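Local coordinates for protein major extracellular endoglucanase (Xanthomonas campestris pv. campestris, PDB 4TUF) that hydrolyses internal beta-1,4-glucosidic linkages in cellulose, lichenin and cereal beta-glucans, here represented by its family 5 TIM-barrel catalytic domain, at residues R7-D12 against V17-V22; D172-A177 against A220-N225; A182-V187 against W191-E196. All coordinates share one frame; numbering follows the deposited sequence.

Contact 1: residues R7-D12 against V17-V22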
loop_
_atom_site.group_PDB
_atom_site.type_symbol
_atom_site.label_atom_id
_atom_site.label_comp_id
_atom_site.label_asym_id
_atom_site.label_seq_id
_atom_site.Cartn_x
_atom_site.Cartn_y
_atom_site.Cartn_z
ATOM N N ARG A 7 17.078 -2.741 -10.002
ATOM C CA ARG A 7 15.713 -2.521 -9.537
ATOM C C ARG A 7 15.479 -3.171 -8.179
ATOM O O ARG A 7 14.403 -3.702 -7.910
ATOM C CB ARG A 7 14.709 -3.045 -10.563
ATOM C CG ARG A 7 14.954 -2.515 -11.962
ATOM C CD ARG A 7 14.207 -3.326 -13.002
ATOM N NE ARG A 7 14.595 -4.734 -12.972
ATOM C CZ ARG A 7 15.674 -5.223 -13.573
ATOM N NH1 ARG A 7 16.481 -4.420 -14.254
ATOM N NH2 ARG A 7 15.946 -6.518 -13.490
ATOM N N GLN A 8 16.505 -3.125 -7.335
ATOM C CA GLN A 8 16.426 -3.636 -5.972
ATOM C C GLN A 8 16.446 -2.493 -4.965
ATOM O O GLN A 8 17.094 -1.472 -5.190
ATOM C CB GLN A 8 17.587 -4.585 -5.677
ATOM C CG GLN A 8 17.550 -5.900 -6.417
ATOM C CD GLN A 8 18.877 -6.630 -6.330
ATOM O OE1 GLN A 8 19.933 -6.005 -6.243
ATOM N NE2 GLN A 8 18.830 -7.957 -6.347
ATOM N N ILE A 9 15.738 -2.675 -3.856
ATOM C CA ILE A 9 15.776 -1.723 -2.752
ATOM C C ILE A 9 16.962 -2.015 -1.855
ATOM O O ILE A 9 17.078 -3.122 -1.327
ATOM C CB ILE A 9 14.502 -1.784 -1.900
ATOM C CG1 ILE A 9 13.265 -1.607 -2.775
ATOM C CG2 ILE A 9 14.547 -0.734 -0.803
ATOM C CD1 ILE A 9 11.992 -2.007 -2.088
ATOM N N VAL A 10 17.846 -1.037 -1.679
ATOM C CA VAL A 10 18.961 -1.207 -0.751
ATOM C C VAL A 10 18.834 -0.197 0.387
ATOM O O VAL A 10 18.205 0.848 0.227
ATOM C CB VAL A 10 20.329 -1.067 -1.464
ATOM C CG1 VAL A 10 20.265 -1.701 -2.837
ATOM C CG2 VAL A 10 20.736 0.378 -1.585
ATOM N N ASP A 11 19.400 -0.525 1.545
ATOM C CA ASP A 11 19.326 0.368 2.698
ATOM C C ASP A 11 20.556 1.261 2.761
ATOM O O ASP A 11 21.312 1.347 1.792
ATOM C CB ASP A 11 19.168 -0.427 4.004
ATOM C CG ASP A 11 20.186 -1.555 4.147
ATOM O OD1 ASP A 11 21.277 -1.491 3.541
ATOM O OD2 ASP A 11 19.893 -2.515 4.889
ATOM N N ASP A 12 20.750 1.926 3.898
ATOM C CA ASP A 12 21.918 2.784 4.099
ATOM C C ASP A 12 23.215 2.004 3.963
ATOM O O ASP A 12 24.184 2.488 3.378
ATOM C CB ASP A 12 21.867 3.449 5.474
ATOM C CG ASP A 12 21.013 4.696 5.487
ATOM O OD1 ASP A 12 20.050 4.773 4.693
ATOM O OD2 ASP A 12 21.313 5.597 6.300
ATOM N N VAL A 17 17.102 -5.137 0.430
ATOM C CA VAL A 17 15.927 -5.279 1.271
ATOM C C VAL A 17 14.827 -6.047 0.540
ATOM O O VAL A 17 14.547 -5.780 -0.623
ATOM C CB VAL A 17 15.393 -3.893 1.692
ATOM C CG1 VAL A 17 14.045 -4.013 2.374
ATOM C CG2 VAL A 17 16.410 -3.180 2.581
ATOM N N GLN A 18 14.214 -7.011 1.218
ATOM C CA GLN A 18 13.051 -7.696 0.664
ATOM C C GLN A 18 11.830 -7.430 1.529
ATOM O O GLN A 18 11.838 -7.706 2.731
ATOM C CB GLN A 18 13.294 -9.197 0.560
ATOM C CG GLN A 18 12.131 -9.939 -0.058
ATOM C CD GLN A 18 12.241 -11.437 0.107
ATOM O OE1 GLN A 18 13.119 -11.934 0.817
ATOM N NE2 GLN A 18 11.343 -12.168 -0.543
ATOM N N LEU A 19 10.779 -6.894 0.921
ATOM C CA LEU A 19 9.605 -6.496 1.682
ATOM C C LEU A 19 8.559 -7.595 1.732
ATOM O O LEU A 19 7.711 -7.700 0.852
ATOM C CB LEU A 19 9.000 -5.228 1.093
ATOM C CG LEU A 19 9.970 -4.053 1.042
ATOM C CD1 LEU A 19 9.345 -2.909 0.285
ATOM C CD2 LEU A 19 10.363 -3.630 2.447
ATOM N N LYS A 20 8.639 -8.420 2.768
ATOM C CA LYS A 20 7.605 -9.400 3.055
ATOM C C LYS A 20 6.497 -8.684 3.818
ATOM O O LYS A 20 6.435 -8.740 5.046
ATOM C CB LYS A 20 8.176 -10.564 3.862
ATOM C CG LYS A 20 9.536 -11.047 3.369
ATOM C CD LYS A 20 10.102 -12.109 4.294
ATOM C CE LYS A 20 11.569 -12.363 4.014
ATOM N NZ LYS A 20 12.141 -13.443 4.878
ATOM N N GLY A 21 5.629 -7.998 3.086
ATOM C CA GLY A 21 4.765 -7.008 3.697
ATOM C C GLY A 21 3.293 -7.333 3.837
ATOM O O GLY A 21 2.781 -8.300 3.258
ATOM N N VAL A 22 2.616 -6.499 4.621
ATOM C CA VAL A 22 1.180 -6.593 4.811
ATOM C C VAL A 22 0.651 -5.202 5.167
ATOM O O VAL A 22 1.367 -4.392 5.749
ATOM C CB VAL A 22 0.819 -7.627 5.906
ATOM C CG1 VAL A 22 1.307 -7.162 7.270
ATOM C CG2 VAL A 22 -0.680 -7.905 5.928
#
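Ile9 and Val17 touch in a beta hairpin at the entry to the TIM barrel, strand 9-10 turning back antiparallel to strand 16-23, the first barrel strand. The first segment meets its partner at Ile9, whose carbonyl O takes the N-H of Val17 (N to O 2.7 Å) in a nearly straight bond of 177°. The two side chains project to one side, with Ile9 CG2 against Val17 CB at 4.1 Å. The other branch of Ile9 runs beside its own backbone N (chi1 -54°), with an extended continuation that carries CD1 past Val17 to Leu19 CD1, 3.7 Å away, the two side chains meeting at about a right angle. Tyr105, from the start of another barrel strand, packs on both Val17 and Leu19, and Ile3 of strand 2-3 packs on Ile9. Val10 turns away from the partner strand and its backbone pairs with that of Ser2. OD1 of Asp11 accepts the N-H groups of Gly14 and Lys15 in the turn, while the methylene CB of Asp11 stands 4.1 Å from Val17 CG2.

Contact 2: residues D172-A177 against A220-N225. With 2HP (dihydrogenphosphate ion), chain H.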
loop_
_atom_site.group_PDB
_atom_site.type_symbol
_atom_site.label_atom_id
_atom_site.label_comp_id
_atom_site.label_asym_id
_atom_site.label_seq_id
_atom_site.Cartn_x
_atom_site.Cartn_y
_atom_site.Cartn_z
ATOM N N ASP A 172 -4.075 15.288 -14.124
ATOM C CA ASP A 172 -2.883 14.487 -14.401
ATOM C C ASP A 172 -2.169 14.043 -13.125
ATOM O O ASP A 172 -1.428 14.808 -12.511
ATOM C CB ASP A 172 -1.909 15.256 -15.299
ATOM C CG ASP A 172 -2.258 15.142 -16.777
ATOM O OD1 ASP A 172 -3.120 14.305 -17.131
ATOM O OD2 ASP A 172 -1.659 15.883 -17.587
ATOM N N TRP A 173 -2.385 12.788 -12.751
ATOM C CA TRP A 173 -1.766 12.207 -11.567
ATOM C C TRP A 173 -0.243 12.195 -11.639
ATOM O O TRP A 173 0.430 12.348 -10.616
ATOM C CB TRP A 173 -2.285 10.783 -11.353
ATOM C CG TRP A 173 -1.499 9.987 -10.357
ATOM C CD1 TRP A 173 -0.933 8.764 -10.556
ATOM C CD2 TRP A 173 -1.187 10.358 -9.005
ATOM N NE1 TRP A 173 -0.289 8.345 -9.417
ATOM C CE2 TRP A 173 -0.427 9.305 -8.450
ATOM C CE3 TRP A 173 -1.472 11.475 -8.213
ATOM C CZ2 TRP A 173 0.056 9.339 -7.141
ATOM C CZ3 TRP A 173 -0.992 11.508 -6.907
ATOM C CH2 TRP A 173 -0.236 10.447 -6.388
ATOM N N ASN A 174 0.304 12.015 -12.838
ATOM C CA ASN A 174 1.757 11.945 -12.995
ATOM C C ASN A 174 2.450 13.218 -12.515
ATOM O O ASN A 174 3.459 13.160 -11.820
ATOM C CB ASN A 174 2.135 11.666 -14.451
ATOM C CG ASN A 174 1.499 12.638 -15.413
ATOM O OD1 ASN A 174 0.293 12.887 -15.351
ATOM N ND2 ASN A 174 2.306 13.204 -16.310
ATOM N N LYS A 175 1.893 14.368 -12.873
ATOM C CA LYS A 175 2.483 15.638 -12.480
ATOM C C LYS A 175 2.301 15.902 -10.989
ATOM O O LYS A 175 3.190 16.449 -10.331
ATOM C CB LYS A 175 1.879 16.776 -13.297
ATOM C CG LYS A 175 1.988 16.557 -14.794
ATOM C CD LYS A 175 3.428 16.316 -15.225
ATOM C CE LYS A 175 4.236 17.596 -15.234
ATOM N NZ LYS A 175 5.557 17.378 -15.884
ATOM N N ALA A 176 1.147 15.513 -10.456
ATOM C CA ALA A 176 0.888 15.672 -9.032
ATOM C C ALA A 176 1.838 14.799 -8.213
ATOM O O ALA A 176 2.242 15.175 -7.114
ATOM C CB ALA A 176 -0.547 15.341 -8.714
ATOM N N ALA A 177 2.208 13.644 -8.762
ATOM C CA ALA A 177 3.140 12.744 -8.083
ATOM C C ALA A 177 4.554 13.308 -8.094
ATOM O O ALA A 177 5.321 13.108 -7.154
ATOM C CB ALA A 177 3.117 11.376 -8.725
ATOM N N ALA A 220 4.513 4.506 -20.159
ATOM C CA ALA A 220 5.299 4.210 -21.348
ATOM C C ALA A 220 5.406 5.431 -22.262
ATOM O O ALA A 220 6.371 5.570 -23.013
ATOM C CB ALA A 220 4.694 3.033 -22.098
ATOM N N CYS A 221 4.411 6.310 -22.195
ATOM C CA CYS A 221 4.377 7.511 -23.027
ATOM C C CYS A 221 4.915 8.716 -22.275
ATOM O O CYS A 221 5.459 9.641 -22.876
ATOM C CB CYS A 221 2.951 7.807 -23.498
ATOM S SG CYS A 221 2.186 6.484 -24.450
ATOM N N THR A 222 4.755 8.695 -20.955
ATOM C CA THR A 222 5.062 9.851 -20.126
ATOM C C THR A 222 5.835 9.444 -18.882
ATOM O O THR A 222 5.246 9.131 -17.850
ATOM C CB THR A 222 3.775 10.595 -19.700
ATOM O OG1 THR A 222 2.918 10.774 -20.838
ATOM C CG2 THR A 222 4.114 11.949 -19.113
ATOM N N PRO A 223 7.166 9.448 -18.977
ATOM C CA PRO A 223 8.045 9.142 -17.845
ATOM C C PRO A 223 7.806 10.074 -16.660
ATOM O O PRO A 223 7.428 11.230 -16.844
ATOM C CB PRO A 223 9.446 9.355 -18.420
ATOM C CG PRO A 223 9.285 9.222 -19.884
ATOM C CD PRO A 223 7.924 9.760 -20.197
ATOM N N LEU A 224 8.026 9.565 -15.455
ATOM C CA LEU A 224 7.908 10.365 -14.246
ATOM C C LEU A 224 9.193 11.138 -13.976
ATOM O O LEU A 224 10.286 10.579 -14.052
ATOM C CB LEU A 224 7.576 9.470 -13.051
ATOM C CG LEU A 224 6.166 8.890 -13.052
ATOM C CD1 LEU A 224 6.036 7.804 -11.995
ATOM C CD2 LEU A 224 5.147 10.004 -12.823
ATOM N N ASN A 225 9.063 12.422 -13.659
ATOM C CA ASN A 225 10.218 13.217 -13.267
ATOM C C ASN A 225 10.506 13.027 -11.779
ATOM O O ASN A 225 10.396 13.960 -10.980
ATOM C CB ASN A 225 9.990 14.690 -13.587
ATOM C CG ASN A 225 11.253 15.511 -13.461
ATOM O OD1 ASN A 225 12.341 14.971 -13.246
ATOM N ND2 ASN A 225 11.120 16.822 -13.605
HETATM P P 2HP H . 0.388 19.278 -17.277
HETATM O O1 2HP H . 0.997 20.102 -16.162
HETATM O O2 2HP H . 1.478 18.568 -18.055
HETATM O O3 2HP H . -0.547 18.246 -16.695
HETATM O O4 2HP H . -0.390 20.199 -18.192
HETATM O O HOH W 1 5.145 12.392 -15.989
#
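Asn174, in the first turn of helix 173-187, meets Thr222 and Leu224 of a loop between two barrel strands. Leu224 CD2 sits 3.8 Å from Asn174 CB and also touches Asn174 O, and the methyl CG2 of Thr222 lies 3.6 Å from Asn174 ND2, these last two side chains crossing at about a right angle. The polar link runs through one water, which accepts from Asn174 ND2 at 3.0 Å and donates to Pro223 O at 2.7 Å. Both ends of the amide are therefore employed, since OD1 receives the N-H of Gly165, consistent with its modelled orientation. A further tie is Asn225 N to Glu178 OE1 of the same helix. Charged groups gather at the start of the helix. Asp172, at the N-cap position though its side chain makes no capping bond, has OD2 2.8 Å from O3 of a dihydrogenphosphate, and its OD1 is held by the hydroxyls of Thr163 and Thr166. Lys175 offers the same anion its aliphatic CG, 3.6 Å from O3, while NZ pairs with Glu178. At Asn174 the link is thus methyl packing and one shared water; the two close oxygens probably share a proton, held by one acid group or the other.

Contact 3: residues A182-V187 against W191-E196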
loop_
_atom_site.group_PDB
_atom_site.type_symbol
_atom_site.label_atom_id
_atom_site.label_comp_id
_atom_site.label_asym_id
_atom_site.label_seq_id
_atom_site.Cartn_x
_atom_site.Cartn_y
_atom_site.Cartn_z
ATOM N N ALA A 182 8.865 15.777 -5.023
ATOM C CA ALA A 182 9.761 16.887 -4.716
ATOM C C ALA A 182 9.611 17.350 -3.268
ATOM O O ALA A 182 10.605 17.624 -2.595
ATOM C CB ALA A 182 9.504 18.047 -5.670
ATOM N N ALA A 183 8.369 17.434 -2.795
ATOM C CA ALA A 183 8.083 17.853 -1.429
ATOM C C ALA A 183 8.702 16.901 -0.409
ATOM O O ALA A 183 9.392 17.335 0.515
ATOM C CB ALA A 183 6.581 17.956 -1.210
ATOM N N VAL A 184 8.456 15.605 -0.582
ATOM C CA VAL A 184 8.972 14.606 0.343
ATOM C C VAL A 184 10.502 14.550 0.342
ATOM O O VAL A 184 11.121 14.510 1.403
ATOM C CB VAL A 184 8.410 13.208 0.026
ATOM C CG1 VAL A 184 9.126 12.142 0.844
ATOM C CG2 VAL A 184 6.918 13.168 0.296
ATOM N N LEU A 185 11.115 14.566 -0.840
ATOM C CA LEU A 185 12.567 14.401 -0.932
ATOM C C LEU A 185 13.329 15.649 -0.479
ATOM O O LEU A 185 14.514 15.583 -0.155
ATOM C CB LEU A 185 12.978 14.028 -2.359
ATOM C CG LEU A 185 12.591 12.628 -2.851
ATOM C CD1 LEU A 185 13.157 12.364 -4.244
ATOM C CD2 LEU A 185 13.049 11.553 -1.873
ATOM N N ALA A 186 12.651 16.787 -0.452
ATOM C CA ALA A 186 13.280 18.009 0.030
ATOM C C ALA A 186 13.518 17.910 1.527
ATOM O O ALA A 186 14.414 18.558 2.066
ATOM C CB ALA A 186 12.417 19.218 -0.292
ATOM N N VAL A 187 12.705 17.092 2.191
ATOM C CA VAL A 187 12.740 16.974 3.643
ATOM C C VAL A 187 13.379 15.663 4.072
ATOM O O VAL A 187 14.110 15.611 5.057
ATOM C CB VAL A 187 11.330 17.059 4.249
ATOM C CG1 VAL A 187 11.415 17.112 5.749
ATOM C CG2 VAL A 187 10.609 18.282 3.736
ATOM N N TRP A 191 14.346 8.823 1.598
ATOM C CA TRP A 191 13.101 8.068 1.531
ATOM C C TRP A 191 12.763 7.641 0.109
ATOM O O TRP A 191 13.066 8.350 -0.845
ATOM C CB TRP A 191 11.943 8.889 2.090
ATOM C CG TRP A 191 11.809 8.826 3.577
ATOM C CD1 TRP A 191 12.765 8.452 4.475
ATOM C CD2 TRP A 191 10.639 9.136 4.339
ATOM N NE1 TRP A 191 12.263 8.516 5.754
ATOM C CE2 TRP A 191 10.959 8.933 5.697
ATOM C CE3 TRP A 191 9.350 9.566 4.007
ATOM C CZ2 TRP A 191 10.037 9.151 6.722
ATOM C CZ3 TRP A 191 8.435 9.778 5.025
ATOM C CH2 TRP A 191 8.782 9.571 6.363
ATOM N N LEU A 192 12.121 6.485 -0.020
ATOM C CA LEU A 192 11.586 6.051 -1.303
ATOM C C LEU A 192 10.221 6.682 -1.560
ATOM O O LEU A 192 9.454 6.953 -0.633
ATOM C CB LEU A 192 11.465 4.530 -1.354
ATOM C CG LEU A 192 12.720 3.702 -1.098
ATOM C CD1 LEU A 192 12.381 2.228 -1.188
ATOM C CD2 LEU A 192 13.817 4.063 -2.080
ATOM N N ILE A 193 9.921 6.908 -2.831
ATOM C CA ILE A 193 8.632 7.449 -3.234
ATOM C C ILE A 193 7.838 6.373 -3.957
ATOM O O ILE A 193 8.237 5.916 -5.029
ATOM C CB ILE A 193 8.806 8.673 -4.146
ATOM C CG1 ILE A 193 9.724 9.703 -3.480
ATOM C CG2 ILE A 193 7.457 9.296 -4.478
ATOM C CD1 ILE A 193 9.131 10.322 -2.237
ATOM N N ALA A 194 6.730 5.942 -3.366
ATOM C CA ALA A 194 5.895 4.941 -4.025
ATOM C C ALA A 194 4.791 5.619 -4.823
ATOM O O ALA A 194 4.073 6.477 -4.305
ATOM C CB ALA A 194 5.307 3.970 -3.018
ATOM N N VAL A 195 4.667 5.237 -6.090
ATOM C CA VAL A 195 3.652 5.808 -6.963
ATOM C C VAL A 195 2.738 4.718 -7.502
ATOM O O VAL A 195 3.196 3.674 -7.961
ATOM C CB VAL A 195 4.280 6.572 -8.136
ATOM C CG1 VAL A 195 3.194 7.166 -9.028
ATOM C CG2 VAL A 195 5.200 7.658 -7.617
ATOM N N GLU A 196 1.437 4.961 -7.427
ATOM C CA GLU A 196 0.463 3.997 -7.905
ATOM C C GLU A 196 -0.049 4.397 -9.274
ATOM O O GLU A 196 0.159 5.527 -9.737
ATOM C CB GLU A 196 -0.703 3.873 -6.926
ATOM C CG GLU A 196 -0.283 3.530 -5.499
ATOM C CD GLU A 196 -1.465 3.481 -4.549
ATOM O OE1 GLU A 196 -2.557 3.061 -4.996
ATOM O OE2 GLU A 196 -1.305 3.878 -3.369
#
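Two torsions bring Val184 and Ile193 together: CG1 of Val184 lies anti to the backbone N (chi1 171°), and the Ile193 chain folds at chi2 (-66°), putting CD1 out toward the helix. The pair closes one half of a beta-alpha-beta unit of the TIM barrel, in which strand 149-153 is followed by helix 173-187 and then by the parallel strand 192-195. The two side chains reach toward each other tip to tip, with Val184 CG1 3.6 Å and Val184 CB 3.7 Å from Ile193 CD1. Leu185 comes in obliquely from the next helix position, its CD2 4.1 Å from both CD1 and CG1 of Ile193. Trp191, just before the strand, and Ile193 point to the helix, whereas the intervening Leu192 points away from it, the usual alternation of a strand with a helix on its outer side. Contact between these segments is apolar, and backbone bonds join Leu192 and Ala194 to strand 149-153, and Ile193 to Arg230 and Leu232. The apolar layer extends to Leu136 of helix 129-143 and Leu152 of strand 149-153, which both touch Val184, while Tyr143 and Val149 pack on the Trp191 indole; Pro227 touches Leu185. Trp191 runs at about a right angle to Val184, and the six-membered part of its ring supplies the nearest atom, CE3, 4.1 Å from Val184 CG1. On the backbone side, the methyl CD2 of Leu185 lies 3.4 Å from Trp191 O.

Overall arrangement
Contact 3 lies between the other two, its centre about 16 Å from that of contact 1 and 14 Å from that of contact 2; contacts 1 and 2 do not touch, their nearest atoms being about 14 Å apart. The hairpin of contact 1 reaches strand 192-195 where Ile9 CG2 meets Leu192 CD1 at 3.7 Å. Contacts 2 and 3 share helix 173-187, and Trp173 NE1 probably donates to Glu196 O (2.9 Å) just beyond the end of strand 192-195. Glu196 leads toward the active site: its OE1 accepts the N-H of Glu157, the probable proton donor. The phosphate beside Asp172 belongs to contact 2 and lies away from the catalytic residues.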